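Local coordinates for 2-(hydroxymethyl)glutarate dehydrogenase (Eubacterium barkeri, PDB 3CKY), which reduces 2-formylglutarate to (S)-2-hydroxymethylglutarate with NADH in nicotinate fermentation and works as a homotetramer, at residues G8-G13 and E52-V57; K17-N22 and S155-D160; K56-S61 and S86-G91; S103-M108 and A169-K174; G116-D121 and E144-K149. All blocks are in the same frame, centred on the assembly; numbering follows the deposited sequence.

Contact 1. Residues G8-G13 and E52-V57; sequences GFIGLG and ENNQKV
I10 and G8, on the strand that opens the Rossmann fold, meet N54 and V57 in the first turn of helix 54-60, just before the glycine-rich turn whose G11 and G13 fit the GxGxxG pattern and probably bind NAD(+), as in related enzymes. The contact is apolar or dispersive: no hydrogen bond crosses it. Its first element is a methyl group over an amide. I10 CG2 lies 3.3 Å from N54 OD1 and 3.5 Å from N54 CG, with N54 ND2 farther, at 3.8 Å; the methyl stands over the amide face, displaced toward the oxygen. The branch reaches there because CG2 points opposite the backbone N (I10 chi1 -62°), while the two side chains run roughly perpendicular. With N54 cut back to an alanine, I10 CG2 would probably lose its flat partner and a gap open next to V84 and F33, which N54 also touches. The second element is a methyl against bare backbone. V57 CG1 sits 3.6 Å from G8 CA and equally close to F9 N. Any beta-carbon at G8 would collide with that methyl, so glycine is what lets the helix come so near the strand. Within the 52-57 segment, a side-chain hydrogen bond fixes the start of the helix, where N53 is the N-cap. Its OD1 accepts K56 N at 2.8 Å with an N-H...O angle of 162°, the donor arriving almost in line with the side-chain carbonyl.

Contact 2. Residues K17-N22 and S155-D160; sequences KPMAIN and SVIGKD
N22 presents its flat amide to the 155-160 segment through its nitrogen, with neither face covered from that side: the nearest side-chain approach is V156 CG2 to N22 CB at 4.4 Å. From N22 ND2 a hydrogen goes to water 1 at 2.7 Å, and that water donates in turn to I157 O at 2.8 Å, so the two helices are bridged by one solvent molecule. ND2 also donates to E132 O, while OD1 accepts from K25 NZ; with both of its polar atoms engaged, the amide has its rotation fixed. Backbone carbonyls take the methyl groups. V156 CG2 rests 3.5 Å from N22 O, and I157 CG2 stands at the same separation from M19 O. Helix 16-25 is the one that follows the glycine-rich turn of the Rossmann fold and belongs to the probable NAD(+) site; here its flank receives the last turn of helix 144-157, which G158 ends by leaving helical backbone angles. I157 holds CG1 between its backbone N and carbonyl carbon (chi1 61°), and from there CD1 extends to M19 SD at 4.0 Å, the two chains crossing obliquely. The methionine is bent at its last torsion, chi3 -33°, which carries its terminal methyl to the ring of F9. Farther along the chain, D160 forms a salt bridge with K211 of the second subunit.

Contact 3. Residues K56-S61 and S86-G91; sequences KVAAAS and SACKAG
C88 reaches A58 with its sulfur alone. Its CB meets the side chain of I117, on the approach to strand 118-125. One bond further, SG lies opposite the carbonyl carbon and beside the backbone N (chi1 -69°), which sets C88 SG 4.0 Å from A58 CB. The short side chain thus spans from the loop before that strand to helix 54-60. The same A58 methyl has a second neighbour, since A58 CB is 3.8 Å from A87 CB, so one methyl fills the angle between A87 and C88. These are peripheral parts of the Rossmann domain: the end of the helix packed on strand 6-10, and the turn that leads into strand 93-96. Backbone chemistry adds a CA-H...O contact from A59 CA to A87 O, 3.3 Å long and bent, with 126° at the hydrogen. Water 2 accepts from K89 N at 3.1 Å and lies 2.6 Å from A58 O and close to S61 O as well, with more acceptors in reach than it has protons, linking the helix end to the turn. Where the helix stops, S61 OG folds back onto V57 O at 2.8 Å, approaching from above the carbonyl plane. With direct contact left to small apolar groups and one CA-H, classical hydrogen bonding between the segments passes through a solvent molecule, implying a junction that depends on close shape more than on direct polar bonds.

Contact 4. Residues S103-M108 and A169-K174; sequences SSTLKM and AGDAVK
T105 and D171 make the whole direct contact, and one hydrogen bond carries it. The threonine hydroxyl donates from OG1 to D171 OD2 over 2.6 Å, meeting that oxygen nearly in line with its C-O bond. The two side chains reach for each other head-on from their own helices, which lets one bond span backbones whose nearest CA atoms, those of T105 and D171, stay 8.2 Å apart. T105 chi1 of -65° turns OG1 away from the carbonyl carbon, toward the helix opposite. Non-bonded contact is slight: T105 CB approaches D171 OD2 to 3.3 Å, and T105 CG2 lies 4.0 Å from the same oxygen. V100 touches both residues and T167 touches T105. The pair joins helix 102-114 of the Rossmann domain to the first turns of helix 169-197, the long helix that leads into the all-helical C-terminal domain of this hydroxyisobutyrate dehydrogenase-related enzyme. D171 lies one turn before K174, which is probably the catalytic lysine, as in relatives; K174 NZ donates to V124 O. A valine in place of T105 would probably leave D171 OD2 without its hydroxyl donor in a buried setting and free the carboxylate to turn. The amide of D171 is held too, D171 N donating to the D121 side chain (OD2) of strand 118-125. On its other side the same helix packs against a neighbouring subunit, with A169 and V173 on L200 of that chain.

Contact 5. Residues G116-D121 and E144-K149; sequences GIDYVD and EAVFEK
V146 packs on D118 and V120 in a helix-on-sheet contact of the Rossmann domain, where the first turns of helix 144-157 lie over strand 118-125. The two strand residues are alternate ones, both with their CB directed at the helix, and V146 straddles them with its two methyls. V146 CG2 sits over the flat carboxylate of D118, 3.6 Å from its CG and nearly equidistant from its oxygens, at 3.8 Å from D118 OD1 and 3.7 Å from D118 OD2. The other methyl takes the apolar partner: V146 CG1 is 3.5 Å from V120 CG1, a close fit in which the two valines lie alongside, running antiparallel. Holding CG1 opposite its backbone N (chi1 172°), the helix valine spreads its branches over both neighbours. K149 NZ stays 4.9 Å from D118 OD2, too far for a salt bridge, though its charge would probably still favour the anionic carboxylate. V120 also touches V93 and V95 of the adjoining strand 93-96. Y119 points the other way, toward M108 and A112 of helix 102-114, and F147 stacks on H163 of strand 158-165.

From the N terminus, strand 6-10 leads to helix 16-25, then on to helix 54-60, where contact 1 closes the first loop. Contact 3 starts on the same helix, sharing K56 and V57, and closes at 86-91. Contact 2 crosses contact 1: it opens at 17-22, before contact 1 closes, and is completed at 155-160, so contacts 3 and 5 both fall within its span. Contact 4 opens at 103-108, inside that span, and closes beyond it at 169-174, thereby crossing contact 2 while enclosing contact 5. Contacts 1, 2, 3 and 5 tie together the Rossmann domain, and contact 4 joins it to the long helix of the C-terminal domain.

Contact 1. Residues G8-G13 and E52-V57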
# COMPACT_ATOMS: atom_id res chain seq x y z
N GLY A 8 -40.77 -14.69 8.32
CA GLY A 8 -40.06 -14.88 9.57
C GLY A 8 -38.90 -13.91 9.72
O GLY A 8 -38.29 -13.51 8.73
N PHE A 9 -38.61 -13.55 10.96
CA PHE A 9 -37.50 -12.65 11.28
C PHE A 9 -36.60 -13.27 12.35
O PHE A 9 -37.00 -13.38 13.51
CB PHE A 9 -38.03 -11.30 11.76
CG PHE A 9 -38.52 -10.41 10.66
CD1 PHE A 9 -39.84 -10.47 10.24
CD2 PHE A 9 -37.65 -9.52 10.04
CE1 PHE A 9 -40.30 -9.64 9.22
CE2 PHE A 9 -38.10 -8.69 9.02
CZ PHE A 9 -39.42 -8.75 8.61
N ILE A 10 -35.40 -13.66 11.94
CA ILE A 10 -34.36 -14.11 12.86
C ILE A 10 -33.57 -12.88 13.30
O ILE A 10 -32.59 -12.48 12.66
CB ILE A 10 -33.44 -15.17 12.22
CG1 ILE A 10 -34.27 -16.41 11.85
CG2 ILE A 10 -32.33 -15.58 13.17
CD1 ILE A 10 -33.53 -17.43 11.06
N GLY A 11 -34.02 -12.29 14.41
CA GLY A 11 -33.52 -11.00 14.88
C GLY A 11 -34.42 -9.84 14.44
O GLY A 11 -34.98 -9.87 13.34
N LEU A 12 -34.53 -8.84 15.31
CA LEU A 12 -35.36 -7.66 15.07
C LEU A 12 -34.61 -6.41 15.52
O LEU A 12 -34.92 -5.82 16.56
CB LEU A 12 -36.68 -7.76 15.85
CG LEU A 12 -37.75 -8.72 15.33
CD1 LEU A 12 -38.81 -8.94 16.41
CD2 LEU A 12 -38.38 -8.18 14.05
N GLY A 13 -33.61 -6.02 14.75
CA GLY A 13 -32.80 -4.86 15.09
C GLY A 13 -33.47 -3.55 14.73
O GLY A 13 -34.71 -3.46 14.66
N GLU A 52 -40.32 -18.94 20.20
CA GLU A 52 -39.42 -19.27 21.31
C GLU A 52 -37.95 -19.14 20.94
O GLU A 52 -37.11 -18.85 21.79
CB GLU A 52 -39.70 -20.70 21.75
CG GLU A 52 -39.12 -21.10 23.09
CD GLU A 52 -39.35 -22.56 23.38
OE1 GLU A 52 -38.78 -23.40 22.65
OE2 GLU A 52 -40.10 -22.88 24.32
N ASN A 53 -37.64 -19.37 19.67
CA ASN A 53 -36.26 -19.40 19.19
C ASN A 53 -36.18 -19.32 17.66
O ASN A 53 -37.22 -19.28 17.00
CB ASN A 53 -35.57 -20.67 19.70
CG ASN A 53 -36.35 -21.93 19.35
OD1 ASN A 53 -36.69 -22.16 18.19
ND2 ASN A 53 -36.63 -22.75 20.36
N ASN A 54 -34.97 -19.31 17.13
CA ASN A 54 -34.74 -19.25 15.67
C ASN A 54 -35.35 -20.41 14.90
O ASN A 54 -35.95 -20.22 13.84
CB ASN A 54 -33.24 -19.20 15.36
CG ASN A 54 -32.57 -17.91 15.81
OD1 ASN A 54 -33.23 -16.89 16.01
ND2 ASN A 54 -31.25 -17.95 15.95
N GLN A 55 -35.18 -21.62 15.42
CA GLN A 55 -35.75 -22.81 14.79
C GLN A 55 -37.26 -22.73 14.65
O GLN A 55 -37.82 -23.07 13.60
CB GLN A 55 -35.38 -24.06 15.59
CG GLN A 55 -33.89 -24.34 15.61
CD GLN A 55 -33.59 -25.74 16.11
OE1 GLN A 55 -34.17 -26.19 17.10
NE2 GLN A 55 -32.68 -26.42 15.43
N LYS A 56 -37.93 -22.27 15.71
CA LYS A 56 -39.38 -22.07 15.71
C LYS A 56 -39.82 -21.16 14.57
O LYS A 56 -40.75 -21.48 13.83
CB LYS A 56 -39.85 -21.49 17.04
CG LYS A 56 -39.84 -22.48 18.21
CD LYS A 56 -41.19 -23.15 18.40
CE LYS A 56 -42.14 -22.32 19.27
NZ LYS A 56 -42.55 -21.02 18.65
N VAL A 57 -39.13 -20.03 14.42
CA VAL A 57 -39.41 -19.11 13.32
C VAL A 57 -39.18 -19.82 11.99
O VAL A 57 -40.02 -19.74 11.08
CB VAL A 57 -38.52 -17.84 13.38
CG1 VAL A 57 -38.82 -16.92 12.20
CG2 VAL A 57 -38.72 -17.10 14.70

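Contact 2. Residues K17-N22 and S155-D160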
# COMPACT_ATOMS: atom_id res chain seq x y z
N LYS A 17 -37.17 -4.46 12.88
CA LYS A 17 -38.41 -4.06 13.53
C LYS A 17 -39.36 -3.30 12.58
O LYS A 17 -40.48 -3.76 12.37
CB LYS A 17 -38.12 -3.26 14.82
CG LYS A 17 -39.33 -3.09 15.72
N PRO A 18 -38.93 -2.16 12.00
CA PRO A 18 -39.81 -1.44 11.06
C PRO A 18 -40.21 -2.24 9.81
O PRO A 18 -41.32 -2.05 9.30
CB PRO A 18 -38.99 -0.21 10.67
CG PRO A 18 -37.59 -0.55 10.98
CD PRO A 18 -37.65 -1.44 12.18
N MET A 19 -39.32 -3.11 9.33
CA MET A 19 -39.63 -3.98 8.20
C MET A 19 -40.79 -4.90 8.54
O MET A 19 -41.73 -5.03 7.77
CB MET A 19 -38.41 -4.83 7.82
CG MET A 19 -37.26 -4.04 7.22
SD MET A 19 -35.92 -5.09 6.59
CE MET A 19 -35.93 -6.49 7.69
N ALA A 20 -40.71 -5.53 9.71
CA ALA A 20 -41.78 -6.42 10.19
C ALA A 20 -43.10 -5.68 10.32
O ALA A 20 -44.14 -6.20 9.94
CB ALA A 20 -41.39 -7.06 11.53
N ILE A 21 -43.05 -4.47 10.86
CA ILE A 21 -44.24 -3.63 11.04
C ILE A 21 -44.89 -3.26 9.70
O ILE A 21 -46.11 -3.32 9.58
CB ILE A 21 -43.91 -2.35 11.83
CG1 ILE A 21 -43.64 -2.69 13.29
CG2 ILE A 21 -45.05 -1.34 11.73
CD1 ILE A 21 -43.12 -1.52 14.10
N ASN A 22 -44.07 -2.88 8.72
CA ASN A 22 -44.59 -2.58 7.38
C ASN A 22 -45.26 -3.78 6.74
O ASN A 22 -46.29 -3.64 6.08
CB ASN A 22 -43.47 -2.05 6.47
CG ASN A 22 -43.08 -0.62 6.79
OD1 ASN A 22 -43.89 0.15 7.30
ND2 ASN A 22 -41.84 -0.26 6.48
N SER A 155 -41.02 -5.68 -2.07
CA SER A 155 -41.64 -4.43 -2.50
C SER A 155 -42.46 -3.73 -1.42
O SER A 155 -42.75 -2.54 -1.55
CB SER A 155 -42.51 -4.67 -3.73
OG SER A 155 -41.68 -5.04 -4.83
N VAL A 156 -42.85 -4.45 -0.37
CA VAL A 156 -43.50 -3.81 0.79
C VAL A 156 -42.48 -3.10 1.68
O VAL A 156 -42.71 -1.97 2.09
CB VAL A 156 -44.38 -4.80 1.63
CG1 VAL A 156 -43.58 -6.01 2.05
CG2 VAL A 156 -44.94 -4.11 2.86
N ILE A 157 -41.36 -3.75 1.94
CA ILE A 157 -40.35 -3.20 2.86
C ILE A 157 -39.36 -2.22 2.19
O ILE A 157 -38.74 -1.40 2.88
CB ILE A 157 -39.58 -4.33 3.58
CG1 ILE A 157 -38.82 -5.23 2.58
CG2 ILE A 157 -40.55 -5.15 4.43
CD1 ILE A 157 -37.82 -6.17 3.23
N GLY A 158 -39.24 -2.29 0.87
CA GLY A 158 -38.35 -1.40 0.12
C GLY A 158 -39.04 -0.73 -1.05
O GLY A 158 -40.16 -1.09 -1.40
N LYS A 159 -38.37 0.25 -1.65
CA LYS A 159 -38.89 0.92 -2.84
C LYS A 159 -38.15 0.44 -4.09
O LYS A 159 -38.74 -0.25 -4.93
CB LYS A 159 -38.81 2.44 -2.67
CG LYS A 159 -39.24 3.26 -3.88
CD LYS A 159 -39.51 4.70 -3.50
CE LYS A 159 -39.54 5.58 -4.72
NZ LYS A 159 -39.99 6.96 -4.42
N ASP A 160 -36.87 0.80 -4.23
CA ASP A 160 -36.06 0.35 -5.37
C ASP A 160 -35.48 -1.03 -5.11
O ASP A 160 -34.50 -1.18 -4.36
CB ASP A 160 -34.95 1.35 -5.69
CG ASP A 160 -35.48 2.67 -6.23
OD1 ASP A 160 -36.65 2.71 -6.65
OD2 ASP A 160 -34.71 3.66 -6.26
O HOH W 1 -39.61 -1.39 5.49

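Contact 3. Residues K56-S61 and S86-G91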
# COMPACT_ATOMS: atom_id res chain seq x y z
N LYS A 56 -37.93 -22.27 15.71
CA LYS A 56 -39.38 -22.07 15.71
C LYS A 56 -39.82 -21.16 14.57
O LYS A 56 -40.75 -21.48 13.83
CB LYS A 56 -39.85 -21.49 17.04
CG LYS A 56 -39.84 -22.48 18.21
CD LYS A 56 -41.19 -23.15 18.40
CE LYS A 56 -42.14 -22.32 19.27
NZ LYS A 56 -42.55 -21.02 18.65
N VAL A 57 -39.13 -20.03 14.42
CA VAL A 57 -39.41 -19.11 13.32
C VAL A 57 -39.18 -19.82 11.99
O VAL A 57 -40.02 -19.74 11.08
CB VAL A 57 -38.52 -17.84 13.38
CG1 VAL A 57 -38.82 -16.92 12.20
CG2 VAL A 57 -38.72 -17.10 14.70
N ALA A 58 -38.06 -20.53 11.88
CA ALA A 58 -37.69 -21.24 10.66
C ALA A 58 -38.76 -22.23 10.19
O ALA A 58 -39.14 -22.23 9.02
CB ALA A 58 -36.36 -21.96 10.85
N ALA A 59 -39.25 -23.05 11.11
CA ALA A 59 -40.24 -24.08 10.79
C ALA A 59 -41.57 -23.50 10.30
O ALA A 59 -42.24 -24.09 9.45
CB ALA A 59 -40.48 -24.98 11.99
N ALA A 60 -41.95 -22.34 10.83
CA ALA A 60 -43.25 -21.72 10.51
C ALA A 60 -43.24 -20.87 9.23
O ALA A 60 -44.30 -20.67 8.63
CB ALA A 60 -43.72 -20.87 11.69
N SER A 61 -42.06 -20.40 8.82
CA SER A 61 -41.96 -19.36 7.79
C SER A 61 -41.64 -19.88 6.39
O SER A 61 -41.03 -20.93 6.22
CB SER A 61 -40.90 -18.34 8.20
OG SER A 61 -41.18 -17.82 9.48
N SER A 86 -31.49 -26.49 9.22
CA SER A 86 -32.05 -27.80 9.56
C SER A 86 -33.54 -27.74 9.92
O SER A 86 -34.25 -28.74 9.78
CB SER A 86 -31.26 -28.43 10.72
OG SER A 86 -31.47 -27.74 11.94
N ALA A 87 -34.01 -26.57 10.36
CA ALA A 87 -35.40 -26.40 10.79
C ALA A 87 -36.32 -25.84 9.70
O ALA A 87 -37.53 -25.75 9.90
CB ALA A 87 -35.46 -25.50 12.02
N CYS A 88 -35.76 -25.46 8.55
CA CYS A 88 -36.55 -24.97 7.42
C CYS A 88 -37.16 -26.12 6.63
O CYS A 88 -36.51 -27.14 6.42
CB CYS A 88 -35.70 -24.15 6.46
SG CYS A 88 -35.14 -22.59 7.09
N LYS A 89 -38.40 -25.93 6.19
CA LYS A 89 -39.01 -26.82 5.21
C LYS A 89 -38.39 -26.51 3.86
O LYS A 89 -37.92 -25.39 3.62
CB LYS A 89 -40.53 -26.62 5.17
CG LYS A 89 -41.29 -27.50 4.17
CD LYS A 89 -41.16 -29.01 4.45
CE LYS A 89 -41.86 -29.41 5.74
NZ LYS A 89 -42.31 -30.82 5.73
N ALA A 90 -38.36 -27.51 2.98
CA ALA A 90 -37.87 -27.32 1.62
C ALA A 90 -38.74 -26.31 0.87
O ALA A 90 -39.95 -26.25 1.07
CB ALA A 90 -37.82 -28.65 0.88
N GLY A 91 -38.11 -25.50 0.02
CA GLY A 91 -38.80 -24.44 -0.71
C GLY A 91 -38.83 -23.12 0.04
O GLY A 91 -39.30 -22.11 -0.50
O HOH W 2 -40.07 -23.42 6.88

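Contact 4. Residues S103-M108 and A169-K174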
# COMPACT_ATOMS: atom_id res chain seq x y z
N SER A 103 -18.67 -14.65 -1.34
CA SER A 103 -18.24 -16.04 -1.11
C SER A 103 -18.92 -16.63 0.13
O SER A 103 -19.34 -17.77 0.12
CB SER A 103 -16.72 -16.11 -0.95
OG SER A 103 -16.33 -15.46 0.25
N SER A 104 -18.99 -15.83 1.20
CA SER A 104 -19.75 -16.19 2.41
C SER A 104 -21.15 -16.68 2.06
O SER A 104 -21.60 -17.73 2.54
CB SER A 104 -19.83 -14.99 3.36
OG SER A 104 -20.99 -15.05 4.20
N THR A 105 -21.84 -15.89 1.23
CA THR A 105 -23.20 -16.21 0.83
C THR A 105 -23.26 -17.42 -0.12
O THR A 105 -24.19 -18.23 -0.03
CB THR A 105 -23.88 -14.98 0.19
OG1 THR A 105 -24.02 -13.95 1.18
CG2 THR A 105 -25.26 -15.32 -0.37
N LEU A 106 -22.30 -17.53 -1.03
CA LEU A 106 -22.25 -18.67 -1.95
C LEU A 106 -22.09 -20.00 -1.20
O LEU A 106 -22.77 -20.98 -1.53
CB LEU A 106 -21.12 -18.53 -2.98
CG LEU A 106 -21.35 -17.81 -4.31
CD1 LEU A 106 -22.82 -17.83 -4.72
CD2 LEU A 106 -20.82 -16.39 -4.28
N LYS A 107 -21.19 -20.02 -0.22
CA LYS A 107 -21.00 -21.21 0.63
C LYS A 107 -22.33 -21.62 1.25
O LYS A 107 -22.74 -22.78 1.16
CB LYS A 107 -19.98 -20.94 1.75
CG LYS A 107 -18.55 -21.34 1.42
CD LYS A 107 -17.63 -21.32 2.66
CE LYS A 107 -16.73 -20.06 2.73
NZ LYS A 107 -17.41 -18.86 3.33
N MET A 108 -22.99 -20.65 1.87
CA MET A 108 -24.23 -20.90 2.59
C MET A 108 -25.34 -21.34 1.66
O MET A 108 -26.12 -22.23 2.00
CB MET A 108 -24.65 -19.66 3.39
CG MET A 108 -25.41 -19.99 4.66
SD MET A 108 -24.38 -20.38 6.10
CE MET A 108 -22.97 -21.24 5.40
N ALA A 169 -24.32 -11.28 -5.71
CA ALA A 169 -24.25 -9.99 -6.44
C ALA A 169 -24.77 -8.78 -5.65
O ALA A 169 -24.24 -7.67 -5.81
CB ALA A 169 -24.96 -10.08 -7.79
N GLY A 170 -25.81 -8.99 -4.83
CA GLY A 170 -26.30 -7.96 -3.90
C GLY A 170 -25.21 -7.57 -2.92
O GLY A 170 -24.92 -6.38 -2.74
N ASP A 171 -24.60 -8.57 -2.29
CA ASP A 171 -23.45 -8.37 -1.41
C ASP A 171 -22.32 -7.62 -2.14
O ASP A 171 -21.73 -6.68 -1.60
CB ASP A 171 -22.89 -9.69 -0.92
CG ASP A 171 -23.81 -10.40 0.03
OD1 ASP A 171 -24.58 -9.74 0.74
OD2 ASP A 171 -23.76 -11.64 0.05
N ALA A 172 -22.07 -8.06 -3.38
CA ALA A 172 -21.03 -7.50 -4.21
C ALA A 172 -21.18 -6.00 -4.48
O ALA A 172 -20.18 -5.26 -4.38
CB ALA A 172 -20.96 -8.28 -5.54
N VAL A 173 -22.39 -5.57 -4.85
CA VAL A 173 -22.59 -4.20 -5.33
C VAL A 173 -22.49 -3.24 -4.16
O VAL A 173 -21.94 -2.15 -4.28
CB VAL A 173 -23.92 -4.03 -6.15
CG1 VAL A 173 -25.16 -4.03 -5.25
CG2 VAL A 173 -23.84 -2.77 -7.03
N LYS A 174 -23.03 -3.68 -3.02
CA LYS A 174 -22.90 -2.95 -1.76
C LYS A 174 -21.42 -2.76 -1.41
O LYS A 174 -20.98 -1.66 -1.15
CB LYS A 174 -23.64 -3.72 -0.66
CG LYS A 174 -23.61 -3.11 0.72
CD LYS A 174 -24.86 -2.34 1.02
CE LYS A 174 -24.79 -1.60 2.39
NZ LYS A 174 -25.90 -0.58 2.53

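Contact 5. Residues G116-D121 and E144-K149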
# COMPACT_ATOMS: atom_id res chain seq x y z
N GLY A 116 -32.86 -28.19 -0.15
CA GLY A 116 -33.97 -27.62 -0.91
C GLY A 116 -34.35 -26.21 -0.48
O GLY A 116 -35.45 -25.75 -0.78
N ILE A 117 -33.44 -25.53 0.21
CA ILE A 117 -33.68 -24.18 0.71
C ILE A 117 -33.00 -23.17 -0.20
O ILE A 117 -31.82 -23.33 -0.55
CB ILE A 117 -33.15 -24.01 2.15
CG1 ILE A 117 -33.81 -25.01 3.09
CG2 ILE A 117 -33.37 -22.57 2.63
CD1 ILE A 117 -33.06 -25.21 4.39
N ASP A 118 -33.72 -22.13 -0.59
CA ASP A 118 -33.14 -21.05 -1.39
C ASP A 118 -32.52 -20.00 -0.47
O ASP A 118 -33.15 -19.56 0.48
CB ASP A 118 -34.21 -20.40 -2.28
CG ASP A 118 -34.71 -21.34 -3.36
OD1 ASP A 118 -33.87 -21.99 -4.01
OD2 ASP A 118 -35.95 -21.42 -3.56
N TYR A 119 -31.28 -19.63 -0.76
CA TYR A 119 -30.54 -18.68 0.06
C TYR A 119 -30.14 -17.46 -0.78
O TYR A 119 -29.40 -17.60 -1.76
CB TYR A 119 -29.30 -19.34 0.65
CG TYR A 119 -28.79 -18.65 1.90
CD1 TYR A 119 -29.11 -19.15 3.16
CD2 TYR A 119 -28.01 -17.50 1.82
CE1 TYR A 119 -28.66 -18.53 4.32
CE2 TYR A 119 -27.54 -16.86 2.98
CZ TYR A 119 -27.88 -17.39 4.23
OH TYR A 119 -27.43 -16.79 5.39
N VAL A 120 -30.63 -16.28 -0.42
CA VAL A 120 -30.41 -15.09 -1.24
C VAL A 120 -29.80 -13.96 -0.43
O VAL A 120 -30.21 -13.68 0.69
CB VAL A 120 -31.72 -14.60 -1.95
CG1 VAL A 120 -32.64 -15.77 -2.26
CG2 VAL A 120 -32.45 -13.57 -1.12
N ASP A 121 -28.78 -13.32 -1.01
CA ASP A 121 -28.22 -12.12 -0.42
C ASP A 121 -29.07 -10.95 -0.87
O ASP A 121 -29.32 -10.78 -2.07
CB ASP A 121 -26.74 -11.91 -0.80
CG ASP A 121 -26.49 -11.95 -2.30
OD1 ASP A 121 -26.91 -12.95 -2.93
OD2 ASP A 121 -25.88 -11.01 -2.85
N GLU A 144 -33.55 -15.99 -11.28
CA GLU A 144 -34.71 -15.25 -11.75
C GLU A 144 -35.98 -15.74 -11.06
O GLU A 144 -36.78 -14.93 -10.58
CB GLU A 144 -34.86 -15.37 -13.27
CG GLU A 144 -35.97 -14.51 -13.86
CD GLU A 144 -35.92 -13.06 -13.41
OE1 GLU A 144 -34.82 -12.46 -13.43
OE2 GLU A 144 -36.97 -12.52 -13.01
N ALA A 145 -36.14 -17.06 -10.99
CA ALA A 145 -37.31 -17.69 -10.36
C ALA A 145 -37.46 -17.27 -8.90
O ALA A 145 -38.56 -16.96 -8.46
CB ALA A 145 -37.21 -19.20 -10.47
N VAL A 146 -36.36 -17.28 -8.16
CA VAL A 146 -36.38 -16.95 -6.74
C VAL A 146 -36.61 -15.45 -6.51
O VAL A 146 -37.27 -15.06 -5.54
CB VAL A 146 -35.07 -17.40 -6.03
CG1 VAL A 146 -35.01 -16.88 -4.60
CG2 VAL A 146 -34.95 -18.93 -6.05
N PHE A 147 -36.06 -14.60 -7.39
CA PHE A 147 -36.31 -13.16 -7.29
C PHE A 147 -37.79 -12.84 -7.47
O PHE A 147 -38.34 -12.08 -6.68
CB PHE A 147 -35.49 -12.37 -8.32
CG PHE A 147 -35.78 -10.90 -8.29
CD1 PHE A 147 -35.22 -10.09 -7.30
CD2 PHE A 147 -36.62 -10.31 -9.23
CE1 PHE A 147 -35.48 -8.72 -7.26
CE2 PHE A 147 -36.88 -8.94 -9.20
CZ PHE A 147 -36.31 -8.14 -8.22
N GLU A 148 -38.42 -13.42 -8.49
CA GLU A 148 -39.85 -13.21 -8.73
C GLU A 148 -40.67 -13.68 -7.54
O GLU A 148 -41.65 -13.05 -7.15
CB GLU A 148 -40.30 -13.94 -10.00
CG GLU A 148 -39.74 -13.37 -11.29
CD GLU A 148 -39.98 -14.28 -12.48
OE1 GLU A 148 -39.14 -14.25 -13.40
OE2 GLU A 148 -40.99 -15.01 -12.51
N LYS A 149 -40.25 -14.81 -6.97
CA LYS A 149 -40.89 -15.37 -5.79
C LYS A 149 -40.92 -14.35 -4.65
O LYS A 149 -41.98 -14.08 -4.09
CB LYS A 149 -40.15 -16.64 -5.36
CG LYS A 149 -40.92 -17.58 -4.45
CD LYS A 149 -40.37 -19.00 -4.53
CE LYS A 149 -41.16 -19.98 -3.66
NZ LYS A 149 -40.80 -21.41 -3.92